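Local atomic coordinates of ABC transporter periplasmic peptide-binding protein (Pseudoalteromonas, PDB entry 4QFL), a protein that binds dipeptides in the periplasm, here Ala-Phe, and probably delivers them to an ABC transporter for uptake into the cell. Residues S382-P387 with G432-T437; T288-G293 with P339-A344; C34-P39 with T265-S270; G506-A511 with G525-A530; R335-P340 with N442-L447. All coordinates share one frame; numbering follows the deposited sequence. Where two conformers were deposited one is given.

Interaction 1: S382-P387 with G432-T437; sequences SRIYNP and GWAADT. With ALA (alanine), chain C; PHE (phenylalanine), chain D.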
# COMPACT_ATOMS: atom_id res chain seq x y z
N SER A 382 1.94 2.34 -13.84
CA SER A 382 1.47 0.96 -13.70
C SER A 382 1.48 0.50 -12.24
O SER A 382 2.45 0.75 -11.52
CB SER A 382 2.36 0.04 -14.54
OG SER A 382 1.99 -1.32 -14.36
N ARG A 383 0.41 -0.15 -11.80
CA ARG A 383 0.34 -0.75 -10.46
C ARG A 383 -0.03 -2.21 -10.63
O ARG A 383 -0.55 -2.60 -11.68
CB ARG A 383 -0.72 -0.07 -9.58
CG ARG A 383 -0.86 1.43 -9.74
CD ARG A 383 0.42 2.16 -9.38
NE ARG A 383 0.89 1.85 -8.04
CZ ARG A 383 2.16 1.61 -7.72
NH1 ARG A 383 3.11 1.62 -8.66
NH2 ARG A 383 2.49 1.35 -6.47
N ILE A 384 0.21 -3.00 -9.60
CA ILE A 384 -0.15 -4.41 -9.66
C ILE A 384 -1.61 -4.58 -10.04
O ILE A 384 -1.95 -5.42 -10.87
CB ILE A 384 0.08 -5.09 -8.32
CG1 ILE A 384 1.55 -4.99 -7.92
CG2 ILE A 384 -0.35 -6.56 -8.39
CD1 ILE A 384 1.80 -5.44 -6.51
N TYR A 385 -2.48 -3.79 -9.42
CA TYR A 385 -3.91 -3.96 -9.62
C TYR A 385 -4.43 -3.30 -10.90
O TYR A 385 -5.59 -3.49 -11.26
CB TYR A 385 -4.67 -3.45 -8.40
CG TYR A 385 -4.22 -2.08 -7.93
CD1 TYR A 385 -4.76 -0.93 -8.48
CD2 TYR A 385 -3.26 -1.95 -6.94
CE1 TYR A 385 -4.37 0.32 -8.06
CE2 TYR A 385 -2.86 -0.70 -6.51
CZ TYR A 385 -3.42 0.43 -7.07
OH TYR A 385 -3.02 1.67 -6.65
N ASN A 386 -3.59 -2.55 -11.58
CA ASN A 386 -3.99 -1.88 -12.81
C ASN A 386 -2.80 -1.41 -13.64
O ASN A 386 -2.24 -0.35 -13.40
CB ASN A 386 -4.93 -0.71 -12.52
CG ASN A 386 -5.57 -0.15 -13.77
OD1 ASN A 386 -5.06 -0.35 -14.87
ND2 ASN A 386 -6.68 0.55 -13.61
N PRO A 387 -2.43 -2.29 -14.68
CA PRO A 387 -1.21 -1.86 -15.39
C PRO A 387 -1.34 -0.71 -16.39
O PRO A 387 -0.33 -0.24 -16.90
CB PRO A 387 -0.74 -3.13 -16.09
CG PRO A 387 -1.98 -3.82 -16.48
CD PRO A 387 -2.87 -3.65 -15.29
N GLY A 432 -7.02 1.46 -6.54
CA GLY A 432 -7.08 0.12 -6.00
C GLY A 432 -6.22 -0.00 -4.76
O GLY A 432 -5.88 0.99 -4.13
N TRP A 433 -5.88 -1.23 -4.41
CA TRP A 433 -5.10 -1.47 -3.23
C TRP A 433 -4.26 -2.71 -3.42
O TRP A 433 -4.76 -3.75 -3.86
CB TRP A 433 -6.03 -1.67 -2.04
CG TRP A 433 -5.39 -1.72 -0.69
CD1 TRP A 433 -5.32 -2.80 0.15
CD2 TRP A 433 -4.74 -0.64 0.00
NE1 TRP A 433 -4.68 -2.46 1.31
CE2 TRP A 433 -4.31 -1.14 1.24
CE3 TRP A 433 -4.49 0.70 -0.30
CZ2 TRP A 433 -3.63 -0.35 2.17
CZ3 TRP A 433 -3.81 1.49 0.63
CH2 TRP A 433 -3.39 0.96 1.84
N ALA A 434 -2.97 -2.59 -3.13
CA ALA A 434 -2.11 -3.75 -3.01
C ALA A 434 -1.96 -4.12 -1.52
O ALA A 434 -1.38 -3.38 -0.74
CB ALA A 434 -0.77 -3.48 -3.66
N ALA A 435 -2.50 -5.27 -1.14
CA ALA A 435 -2.57 -5.64 0.26
C ALA A 435 -1.22 -5.62 0.98
O ALA A 435 -0.20 -6.04 0.42
CB ALA A 435 -3.24 -7.00 0.41
N ASP A 436 -1.22 -5.14 2.22
CA ASP A 436 -0.01 -5.08 3.04
C ASP A 436 0.16 -6.36 3.85
O ASP A 436 1.27 -6.72 4.25
CB ASP A 436 -0.05 -3.87 3.98
CG ASP A 436 -0.52 -2.59 3.29
OD1 ASP A 436 0.22 -2.06 2.42
OD2 ASP A 436 -1.61 -2.10 3.63
N THR A 437 -0.95 -7.05 4.11
CA THR A 437 -0.93 -8.30 4.86
C THR A 437 -1.99 -9.22 4.29
O THR A 437 -2.80 -8.79 3.47
CB THR A 437 -1.24 -8.06 6.36
OG1 THR A 437 -2.64 -7.83 6.51
CG2 THR A 437 -0.47 -6.87 6.89
N ALA C . -1.22 -0.81 0.33
CA ALA C . -0.55 0.35 -0.25
C ALA C . -1.09 0.64 -1.65
O ALA C . -1.52 -0.28 -2.35
CB ALA C . 0.96 0.14 -0.28
N PHE D . -1.08 1.91 -2.04
CA PHE D . -1.47 2.31 -3.39
C PHE D . -0.40 1.89 -4.38
O PHE D . -0.70 1.54 -5.51
CB PHE D . -1.64 3.82 -3.47
CG PHE D . -2.84 4.33 -2.76
CD1 PHE D . -4.08 3.75 -2.96
CD2 PHE D . -2.74 5.41 -1.91
CE1 PHE D . -5.20 4.22 -2.33
CE2 PHE D . -3.85 5.89 -1.26
CZ PHE D . -5.08 5.30 -1.47
OXT PHE D . 0.79 1.92 -4.06

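Interaction 2: T288-G293 with P339-A344; sequences TNLNIG and PPTSWA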
# COMPACT_ATOMS: atom_id res chain seq x y z
N THR A 288 1.32 -14.51 -8.05
CA THR A 288 -0.01 -14.19 -7.55
C THR A 288 0.12 -13.22 -6.38
O THR A 288 1.12 -13.23 -5.66
CB THR A 288 -0.75 -15.45 -7.09
OG1 THR A 288 -2.05 -15.06 -6.62
CG2 THR A 288 -0.02 -16.12 -5.95
N ASN A 289 -0.90 -12.39 -6.19
CA ASN A 289 -0.79 -11.31 -5.21
C ASN A 289 -2.17 -10.81 -4.78
O ASN A 289 -3.09 -10.74 -5.59
CB ASN A 289 0.08 -10.18 -5.77
CG ASN A 289 0.13 -8.97 -4.88
OD1 ASN A 289 -0.77 -8.13 -4.91
ND2 ASN A 289 1.20 -8.85 -4.09
N LEU A 290 -2.30 -10.48 -3.50
CA LEU A 290 -3.54 -9.96 -2.96
C LEU A 290 -3.68 -8.48 -3.33
O LEU A 290 -3.00 -7.62 -2.78
CB LEU A 290 -3.53 -10.10 -1.45
CG LEU A 290 -3.53 -11.49 -0.83
CD1 LEU A 290 -3.13 -11.38 0.63
CD2 LEU A 290 -4.91 -12.13 -0.99
N ASN A 291 -4.55 -8.19 -4.28
CA ASN A 291 -4.76 -6.82 -4.70
C ASN A 291 -6.12 -6.68 -5.32
O ASN A 291 -6.74 -7.66 -5.70
CB ASN A 291 -3.68 -6.38 -5.69
CG ASN A 291 -3.72 -7.14 -6.99
OD1 ASN A 291 -3.03 -8.15 -7.17
ND2 ASN A 291 -4.53 -6.66 -7.92
N ILE A 292 -6.59 -5.44 -5.40
CA ILE A 292 -7.82 -5.14 -6.11
C ILE A 292 -7.70 -3.83 -6.86
O ILE A 292 -7.17 -2.85 -6.33
CB ILE A 292 -9.01 -5.05 -5.15
CG1 ILE A 292 -10.29 -4.69 -5.93
CG2 ILE A 292 -8.70 -4.07 -4.04
CD1 ILE A 292 -10.86 -5.85 -6.72
N GLY A 293 -8.15 -3.83 -8.11
CA GLY A 293 -8.30 -2.62 -8.89
C GLY A 293 -9.78 -2.34 -9.05
O GLY A 293 -10.57 -3.22 -9.44
N PRO A 339 -9.71 -10.40 -3.44
CA PRO A 339 -9.18 -11.35 -4.42
C PRO A 339 -9.52 -12.76 -3.98
O PRO A 339 -9.69 -12.98 -2.78
CB PRO A 339 -7.67 -11.10 -4.37
CG PRO A 339 -7.42 -10.51 -3.02
CD PRO A 339 -8.64 -9.69 -2.72
N PRO A 340 -9.62 -13.71 -4.92
CA PRO A 340 -10.06 -15.07 -4.60
C PRO A 340 -9.08 -15.81 -3.71
O PRO A 340 -9.45 -16.85 -3.17
CB PRO A 340 -10.15 -15.75 -5.97
CG PRO A 340 -9.25 -14.96 -6.85
CD PRO A 340 -9.38 -13.54 -6.36
N THR A 341 -7.88 -15.27 -3.53
CA THR A 341 -6.89 -15.87 -2.64
C THR A 341 -6.98 -15.38 -1.20
O THR A 341 -6.28 -15.89 -0.33
CB THR A 341 -5.45 -15.66 -3.16
OG1 THR A 341 -5.29 -14.30 -3.58
CG2 THR A 341 -5.14 -16.59 -4.33
N SER A 342 -7.85 -14.41 -0.95
CA SER A 342 -8.11 -13.95 0.41
C SER A 342 -8.94 -15.01 1.14
O SER A 342 -9.88 -15.57 0.57
CB SER A 342 -8.86 -12.62 0.39
OG SER A 342 -9.29 -12.25 1.69
N TRP A 343 -8.59 -15.31 2.39
CA TRP A 343 -9.34 -16.35 3.08
C TRP A 343 -10.79 -15.99 3.32
O TRP A 343 -11.64 -16.86 3.54
CB TRP A 343 -8.65 -16.85 4.35
CG TRP A 343 -8.38 -15.88 5.49
CD1 TRP A 343 -7.16 -15.42 5.87
CD2 TRP A 343 -9.32 -15.36 6.45
NE1 TRP A 343 -7.28 -14.61 6.98
CE2 TRP A 343 -8.60 -14.56 7.35
CE3 TRP A 343 -10.70 -15.48 6.62
CZ2 TRP A 343 -9.21 -13.87 8.41
CZ3 TRP A 343 -11.31 -14.79 7.67
CH2 TRP A 343 -10.56 -14.00 8.55
N ALA A 344 -11.10 -14.70 3.25
CA ALA A 344 -12.47 -14.25 3.45
C ALA A 344 -13.22 -14.07 2.14
O ALA A 344 -14.35 -13.59 2.13
CB ALA A 344 -12.49 -12.94 4.25

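Interaction 3: C34-P39 with T265-S270; sequences CAEANP and TAHPSS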
# COMPACT_ATOMS: atom_id res chain seq x y z
N CYS A 34 15.06 0.63 -11.34
CA CYS A 34 14.24 1.64 -12.03
C CYS A 34 12.90 1.77 -11.34
O CYS A 34 12.05 0.89 -11.46
CB CYS A 34 13.99 1.26 -13.49
SG CYS A 34 15.04 2.12 -14.70
N ALA A 35 12.73 2.90 -10.64
CA ALA A 35 11.54 3.16 -9.82
C ALA A 35 10.51 4.03 -10.53
O ALA A 35 10.85 4.95 -11.27
CB ALA A 35 11.96 3.82 -8.53
N GLU A 36 9.23 3.75 -10.30
CA GLU A 36 8.16 4.43 -11.01
C GLU A 36 7.78 5.81 -10.44
O GLU A 36 7.01 6.54 -11.06
CB GLU A 36 6.92 3.52 -11.12
CG GLU A 36 6.06 3.40 -9.85
CD GLU A 36 6.53 2.32 -8.90
OE1 GLU A 36 7.67 1.81 -9.05
OE2 GLU A 36 5.75 1.96 -7.99
N ALA A 37 8.31 6.17 -9.28
CA ALA A 37 7.98 7.47 -8.71
C ALA A 37 8.97 7.93 -7.65
O ALA A 37 9.70 7.13 -7.09
CB ALA A 37 6.57 7.48 -8.14
N ASN A 38 8.96 9.22 -7.41
CA ASN A 38 9.75 9.85 -6.37
C ASN A 38 9.21 9.42 -4.99
O ASN A 38 8.00 9.32 -4.80
CB ASN A 38 9.60 11.36 -6.61
CG ASN A 38 10.52 12.19 -5.75
OD1 ASN A 38 10.05 13.02 -4.98
ND2 ASN A 38 11.82 12.00 -5.90
N PRO A 39 10.11 9.14 -4.02
CA PRO A 39 9.59 8.83 -2.68
C PRO A 39 9.14 10.11 -1.99
O PRO A 39 9.81 11.13 -2.13
CB PRO A 39 10.82 8.27 -1.96
CG PRO A 39 11.97 8.97 -2.61
CD PRO A 39 11.58 9.16 -4.06
N THR A 265 13.56 -3.47 -12.99
CA THR A 265 12.51 -2.57 -13.45
C THR A 265 11.20 -2.82 -12.74
O THR A 265 10.60 -3.87 -12.86
CB THR A 265 12.29 -2.69 -14.97
OG1 THR A 265 13.28 -1.92 -15.64
CG2 THR A 265 10.93 -2.16 -15.34
N ALA A 266 10.77 -1.81 -11.99
CA ALA A 266 9.50 -1.86 -11.29
C ALA A 266 8.36 -1.81 -12.28
O ALA A 266 8.41 -1.09 -13.28
CB ALA A 266 9.40 -0.69 -10.32
N HIS A 267 7.32 -2.59 -11.99
CA HIS A 267 6.09 -2.57 -12.76
C HIS A 267 6.32 -2.43 -14.26
O HIS A 267 6.03 -1.39 -14.83
CB HIS A 267 5.19 -1.42 -12.27
CG HIS A 267 4.92 -1.45 -10.80
ND1 HIS A 267 3.90 -2.20 -10.25
CD2 HIS A 267 5.53 -0.83 -9.76
CE1 HIS A 267 3.89 -2.04 -8.94
NE2 HIS A 267 4.87 -1.20 -8.62
N PRO A 268 6.86 -3.49 -14.90
CA PRO A 268 7.09 -3.47 -16.35
C PRO A 268 5.79 -3.28 -17.12
O PRO A 268 4.76 -3.85 -16.78
CB PRO A 268 7.69 -4.84 -16.63
CG PRO A 268 7.31 -5.69 -15.48
CD PRO A 268 7.29 -4.77 -14.30
N SER A 269 5.84 -2.46 -18.17
CA SER A 269 4.66 -2.20 -18.99
C SER A 269 4.18 -3.44 -19.75
O SER A 269 4.95 -4.06 -20.49
CB SER A 269 4.94 -1.05 -19.97
OG SER A 269 5.26 0.14 -19.28
N SER A 270 2.91 -3.77 -19.58
CA SER A 270 2.31 -4.94 -20.22
C SER A 270 2.68 -5.05 -21.68
O SER A 270 3.00 -6.13 -22.16
CB SER A 270 0.80 -4.87 -20.15
OG SER A 270 0.38 -4.46 -18.88
O HOH W 1 4.88 0.09 -5.90

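Interaction 4: G506-A511 with G525-A530; sequences GMRFQA and GAISLA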
# COMPACT_ATOMS: atom_id res chain seq x y z
N GLY A 506 -4.72 -8.05 -10.44
CA GLY A 506 -3.56 -8.22 -11.31
C GLY A 506 -2.54 -9.25 -10.82
O GLY A 506 -2.58 -9.70 -9.67
N MET A 507 -1.63 -9.63 -11.72
CA MET A 507 -0.45 -10.42 -11.37
C MET A 507 0.67 -9.45 -11.01
O MET A 507 0.74 -8.34 -11.55
CB MET A 507 -0.01 -11.31 -12.54
CG MET A 507 -0.97 -12.45 -12.86
SD MET A 507 -1.02 -13.63 -11.51
CE MET A 507 0.69 -14.08 -11.44
N ARG A 508 1.54 -9.86 -10.10
CA ARG A 508 2.68 -9.04 -9.73
C ARG A 508 3.89 -9.37 -10.61
O ARG A 508 4.43 -10.46 -10.53
CB ARG A 508 3.01 -9.26 -8.25
CG ARG A 508 4.00 -8.28 -7.69
CD ARG A 508 4.20 -8.47 -6.20
NE ARG A 508 4.85 -7.30 -5.63
CZ ARG A 508 4.90 -7.04 -4.33
NH1 ARG A 508 4.34 -7.88 -3.47
NH2 ARG A 508 5.50 -5.94 -3.89
N PHE A 509 4.31 -8.42 -11.45
CA PHE A 509 5.45 -8.63 -12.34
C PHE A 509 6.68 -7.81 -11.93
O PHE A 509 6.56 -6.71 -11.41
CB PHE A 509 5.13 -8.21 -13.78
CG PHE A 509 4.13 -9.09 -14.48
CD1 PHE A 509 4.54 -10.26 -15.11
CD2 PHE A 509 2.79 -8.72 -14.55
CE1 PHE A 509 3.63 -11.05 -15.77
CE2 PHE A 509 1.87 -9.51 -15.21
CZ PHE A 509 2.29 -10.69 -15.82
N GLN A 510 7.87 -8.34 -12.20
CA GLN A 510 9.09 -7.56 -12.12
C GLN A 510 10.14 -8.05 -13.10
O GLN A 510 10.37 -9.26 -13.22
CB GLN A 510 9.68 -7.58 -10.72
CG GLN A 510 10.96 -6.78 -10.61
CD GLN A 510 11.44 -6.71 -9.19
OE1 GLN A 510 12.12 -7.61 -8.72
NE2 GLN A 510 11.07 -5.65 -8.49
N ALA A 511 10.77 -7.12 -13.81
CA ALA A 511 11.83 -7.49 -14.73
C ALA A 511 13.19 -7.21 -14.13
O ALA A 511 13.37 -6.24 -13.41
CB ALA A 511 11.67 -6.76 -16.05
N GLY A 525 2.57 -6.92 0.59
CA GLY A 525 3.65 -6.12 1.12
C GLY A 525 4.60 -5.57 0.07
O GLY A 525 4.51 -5.90 -1.11
N ALA A 526 5.51 -4.72 0.52
CA ALA A 526 6.45 -4.04 -0.36
C ALA A 526 7.57 -4.95 -0.85
O ALA A 526 7.86 -5.99 -0.26
CB ALA A 526 7.04 -2.84 0.34
N ILE A 527 8.20 -4.54 -1.94
CA ILE A 527 9.36 -5.20 -2.50
C ILE A 527 10.52 -5.14 -1.50
O ILE A 527 10.63 -4.18 -0.74
CB ILE A 527 9.77 -4.51 -3.82
CG1 ILE A 527 9.01 -5.11 -5.00
CG2 ILE A 527 11.26 -4.59 -4.03
CD1 ILE A 527 8.54 -4.09 -6.05
N SER A 528 11.37 -6.17 -1.49
CA SER A 528 12.57 -6.13 -0.65
C SER A 528 13.82 -6.50 -1.43
O SER A 528 13.83 -7.49 -2.16
CB SER A 528 12.44 -7.04 0.57
OG SER A 528 13.67 -7.12 1.28
N LEU A 529 14.86 -5.69 -1.27
CA LEU A 529 16.17 -5.97 -1.86
C LEU A 529 17.17 -6.36 -0.78
O LEU A 529 18.37 -6.35 -1.00
CB LEU A 529 16.69 -4.75 -2.62
CG LEU A 529 15.83 -4.17 -3.75
CD1 LEU A 529 16.54 -2.99 -4.40
CD2 LEU A 529 15.46 -5.21 -4.79
N ALA A 530 16.65 -6.69 0.40
CA ALA A 530 17.48 -7.08 1.54
C ALA A 530 18.44 -8.23 1.22
O ALA A 530 19.56 -8.26 1.73
CB ALA A 530 16.60 -7.45 2.73

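Interaction 5: R335-P340 with N442-L447; sequences RSILPP and NFFSPL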
# COMPACT_ATOMS: atom_id res chain seq x y z
N ARG A 335 -14.86 -10.75 -8.49
CA ARG A 335 -16.17 -11.25 -8.06
C ARG A 335 -16.56 -10.68 -6.68
O ARG A 335 -17.62 -11.00 -6.13
CB ARG A 335 -16.17 -12.78 -8.04
CG ARG A 335 -16.88 -13.42 -9.24
CD ARG A 335 -16.05 -13.46 -10.52
NE ARG A 335 -16.94 -13.51 -11.68
CZ ARG A 335 -16.56 -13.80 -12.92
NH1 ARG A 335 -15.29 -14.09 -13.19
NH2 ARG A 335 -17.46 -13.81 -13.89
N SER A 336 -15.69 -9.83 -6.14
CA SER A 336 -15.87 -9.20 -4.85
C SER A 336 -14.72 -8.22 -4.74
O SER A 336 -13.81 -8.26 -5.55
CB SER A 336 -15.76 -10.23 -3.74
OG SER A 336 -15.66 -9.59 -2.48
N ILE A 337 -14.74 -7.33 -3.75
CA ILE A 337 -13.56 -6.49 -3.53
C ILE A 337 -12.33 -7.36 -3.19
O ILE A 337 -11.19 -7.03 -3.55
CB ILE A 337 -13.80 -5.37 -2.47
CG1 ILE A 337 -12.62 -4.38 -2.49
CG2 ILE A 337 -14.00 -5.94 -1.08
CD1 ILE A 337 -12.77 -3.19 -1.60
N LEU A 338 -12.56 -8.48 -2.52
CA LEU A 338 -11.47 -9.35 -2.11
C LEU A 338 -11.03 -10.25 -3.25
O LEU A 338 -11.87 -10.80 -3.96
CB LEU A 338 -11.90 -10.23 -0.92
CG LEU A 338 -12.19 -9.52 0.40
CD1 LEU A 338 -12.49 -10.51 1.53
CD2 LEU A 338 -11.03 -8.60 0.75
N PRO A 339 -9.71 -10.40 -3.44
CA PRO A 339 -9.18 -11.35 -4.42
C PRO A 339 -9.52 -12.76 -3.98
O PRO A 339 -9.69 -12.98 -2.78
CB PRO A 339 -7.67 -11.10 -4.37
CG PRO A 339 -7.42 -10.51 -3.02
CD PRO A 339 -8.64 -9.69 -2.72
N PRO A 340 -9.62 -13.71 -4.92
CA PRO A 340 -10.06 -15.07 -4.60
C PRO A 340 -9.08 -15.81 -3.71
O PRO A 340 -9.45 -16.85 -3.17
CB PRO A 340 -10.15 -15.75 -5.97
CG PRO A 340 -9.25 -14.96 -6.85
CD PRO A 340 -9.38 -13.54 -6.36
N ASN A 442 -7.36 -5.72 6.00
CA ASN A 442 -6.50 -4.81 5.25
C ASN A 442 -7.14 -4.31 3.94
O ASN A 442 -6.72 -3.29 3.38
CB ASN A 442 -5.12 -5.46 5.00
CG ASN A 442 -4.10 -4.48 4.42
OD1 ASN A 442 -3.61 -3.59 5.11
ND2 ASN A 442 -3.77 -4.66 3.15
N PHE A 443 -8.17 -5.00 3.47
CA PHE A 443 -8.91 -4.57 2.29
C PHE A 443 -10.09 -3.68 2.67
O PHE A 443 -10.79 -3.18 1.80
CB PHE A 443 -9.43 -5.77 1.49
CG PHE A 443 -8.43 -6.35 0.53
CD1 PHE A 443 -8.24 -5.77 -0.72
CD2 PHE A 443 -7.69 -7.46 0.88
CE1 PHE A 443 -7.31 -6.28 -1.61
CE2 PHE A 443 -6.77 -7.98 -0.00
CZ PHE A 443 -6.58 -7.39 -1.25
N PHE A 444 -10.32 -3.51 3.96
CA PHE A 444 -11.52 -2.82 4.42
C PHE A 444 -11.21 -1.59 5.23
O PHE A 444 -11.51 -0.47 4.82
CB PHE A 444 -12.40 -3.77 5.21
CG PHE A 444 -12.97 -4.89 4.39
CD1 PHE A 444 -14.01 -4.66 3.50
CD2 PHE A 444 -12.45 -6.17 4.50
CE1 PHE A 444 -14.54 -5.69 2.74
CE2 PHE A 444 -12.98 -7.21 3.74
CZ PHE A 444 -14.02 -6.97 2.86
N SER A 445 -10.58 -1.79 6.38
CA SER A 445 -10.31 -0.67 7.26
C SER A 445 -9.45 0.46 6.65
O SER A 445 -9.77 1.63 6.85
CB SER A 445 -9.75 -1.16 8.60
OG SER A 445 -10.79 -1.72 9.38
N PRO A 446 -8.39 0.13 5.88
CA PRO A 446 -7.59 1.22 5.31
C PRO A 446 -8.20 1.86 4.07
O PRO A 446 -7.59 2.77 3.50
CB PRO A 446 -6.28 0.53 4.89
CG PRO A 446 -6.32 -0.85 5.49
CD PRO A 446 -7.78 -1.19 5.65
N LEU A 447 -9.38 1.41 3.66
CA LEU A 447 -9.92 1.81 2.37
C LEU A 447 -11.25 2.48 2.49
O LEU A 447 -11.42 3.61 2.03
CB LEU A 447 -10.12 0.58 1.49
CG LEU A 447 -9.23 0.45 0.27
CD1 LEU A 447 -7.77 0.53 0.69
CD2 LEU A 447 -9.53 -0.85 -0.43

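Interaction 1: S382-P387 with G432-T437
With chi1 at 48°, CG of Y385 sits between its own backbone N and carbonyl carbon, and the phenol ring lies against the backbone of G432 and W433. G432 CA makes a CH-pi contact 3.7 Å from the centroid of the Y385 ring; W433 N lies over the centre of that face, and R383 CB is on the opposite one. A beta carbon on G432 would collide with CD1 of Y385. R383 is bent at chi2 (-61°) and chi3, and its guanidinium edge meets the carboxylate of the bound dipeptide: NE donates to PHE O at 3.0 Å and NH2 to PHE OXT at 3.0 Å. Y385 OH donates to the same PHE O at 2.6 Å, so two side chains hold one oxygen. At the other terminus, ALA N donates to A434 O (2.8 Å) and to D436 OD1 (2.8 Å), while the W433 indole presents a face to that nitrogen. A434 N donates to ALA O at 2.8 Å. Fixing both ends of the peptide is consistent with selection for dipeptide length, its carboxylate facing a cation and its amine an anion. Strand 428-434 runs antiparallel beside strand 291-297; W414 of helix 414-422 packs on R383 and Y385, and P446 and L447 of helix 445-448 pack on W433.

Interaction 2: T288-G293 with P339-A344
L290 CD2 is the focus of the close packing, touching three residues of the 339-344 turn. It lies 3.6 Å from P339 CG, and the two side chains cross at about a right angle. The same methyl is 3.4 Å from T341 OG1 and 3.7 Å from S342 N. CG of L290 stands anti to the carbonyl carbon (chi1 -65°), and CD2 beyond it meets a type I turn that runs from P339 to S342, closed by the bond from S342 N to P339 O at 3.0 Å. Beside it, P339 CB rests 3.8 Å from N291 O. The outer side is slacker: T288 and T341, both exposed, slide past each other in opposite directions, and their nearest approach is T288 OG1 to T341 CG2 at 4.1 Å. A glycerol, probably from the crystallisation liquor, bonds to T288 there. The contact joins the residues leading into strand 291-297, where L290 is backbone-bonded to A435, to the loop between strand 332-333 and helix 356-363. Chemically the junction rests on van der Waals packing of a leucine methyl against a proline ring and polar turn atoms, with no directional bond between the segments; N291 O, buried under the proline without a polar partner, is a probable cost.

Interaction 3: C34-P39 with T265-S270
A parallel beta bridge between C34 and T265 joins strands 30-35 and 264-266. Its CA atoms are 4.8 Å apart, and A266 N donates to C34 O at 3.0 Å with an N-H...O angle of 164°. C34 and T265 point to the same face, with C34 CB 3.9 Å from T265 OG1; there the C34-C262 disulfide ties strand 30-35 covalently to the chain ahead of strand 264-266, and T265 OG1 bonds to R253 O. Beyond the bridge, E36 and H267 meet. CG of E36 lies between the backbone N and carbonyl carbon (chi1 78°), and a bend at chi2 brings CD toward the imidazole, the carboxylate and ring planes 76° apart. OE1 of E36 lies in the plane of the H267 ring at its edge and 3.3 Å from A266 CB. OE2 is 3.3 Å from H267 NE2 at an angle too poor for a bond, but one water links them, 2.9 Å from E36 OE2 and 3.0 Å from H267 NE2. The strongest partner of E36 OE2 is R383, which holds the ligand carboxylate; S51 OG also bonds to OE2. An alanine in place of E36 would probably leave R383 without this counter-charge and its guanidinium freer to turn. A parallel bridge followed by a second-shell carboxylate that positions the ligand-binding R383 is consistent with a binding site in the solute-binding protein fold.

Interaction 4: G506-A511 with G525-A530
R508 turns both terminal nitrogens of its guanidinium onto one oxygen, the carbonyl O of G525, in an end-on grip. NH1 lies 3.1 Å and NH2 3.0 Å from G525 O, and the N-H...O angles of 139° and 145° are bent as sharing one acceptor demands. The oxygen sits at the guanidinium edge, close to its plane. Reach makes this possible: CG of R508 is anti to the backbone N (chi1 -169°) and the chain stays extended to NE, spanning a gap in which the nearest alpha carbons, those of Q510 and I527, are 9.9 Å apart. NH1 also donates to G522 O, so the arginine ties together two carbonyls of the C-terminal loop, and its side chain packs on I384 and N289. Strand 500-513, from which it projects, pairs antiparallel with strands 264-266, 282-287 and 291-297; the loop 525-530 lies between strands 516-517 and 533-534 in the chain. Replacing R508 with an alanine would probably leave the oxygens of G525 and G522 without these donors and open a gap beside I384 and N289. Two residues along, Q510 and I527 approach tip to tip, Q510 NE2 3.8 Å from I527 CD1; that amide nitrogen is buried with no polar partner. I527 CG1 in turn lies 3.8 Å from R508 NH2. The backbone N of I527 donates to D54 OD1 on helix 50-60, and an ST turn at S528 follows.

Interaction 5: R335-P340 with N442-L447
The F443 ring carries P339 CD over one face, a CH-pi contact 3.8 Å from the ring centroid and 28° off its normal. The proline and the phenylalanine approach tip to tip, P339 CD reaching 3.4 Å from F443 CZ. L338 CD2 approaches the same ring obliquely. The F444 ring has F443 CB above one face, offset toward the rim, while I337 CG2 and L338 CD2 reach it obliquely. L338 therefore touches both aromatics: its CD2 is 3.3 Å from F443 CB, a tight fit, and 3.8 Å from F444 CE2, the leucine crossing F444 at about a right angle. These side chains fasten the loop after strand 332-333 to the approach of helix 445-448, in the apolar layer behind the ligand pocket, where W433 rests on L447. Helix 480-497 lines another side, Y487 setting its ring almost parallel to that of F444. I337 carries CG1 anti to its backbone N (chi1 -169°), and its CD1 lies 3.9 Å from F443 O and 4.2 Å from L447 CD2. The carbonyls of I337 and F443 are both buried with no polar partner. An ST turn at S336, whose OG accepts from L338 N, shapes the backbone that carries I337 and L338.

Along the chain, interaction 3 closes first, interactions 2 and 1 follow in series, interaction 1 is nested within the span of interaction 5, and interaction 4 comes last. Interactions 2 and 5 are closest, their centres about 8 Å apart and sharing P339 and P340; interactions 3 and 5 are farthest, at about 24 Å. Interaction 1 touches all the others: by probable backbone hydrogen bonds to 288-293 and 525-530, by the R383-E36 salt bridge to interaction 3, and by W433 packing on L447 to interaction 5. Strand 500-513 neighbours both 264-266 and 291-297, so interaction 4 touches interactions 2 and 3, which do not touch each other. Interaction 1 holds the pocket residues; the others surround or back it.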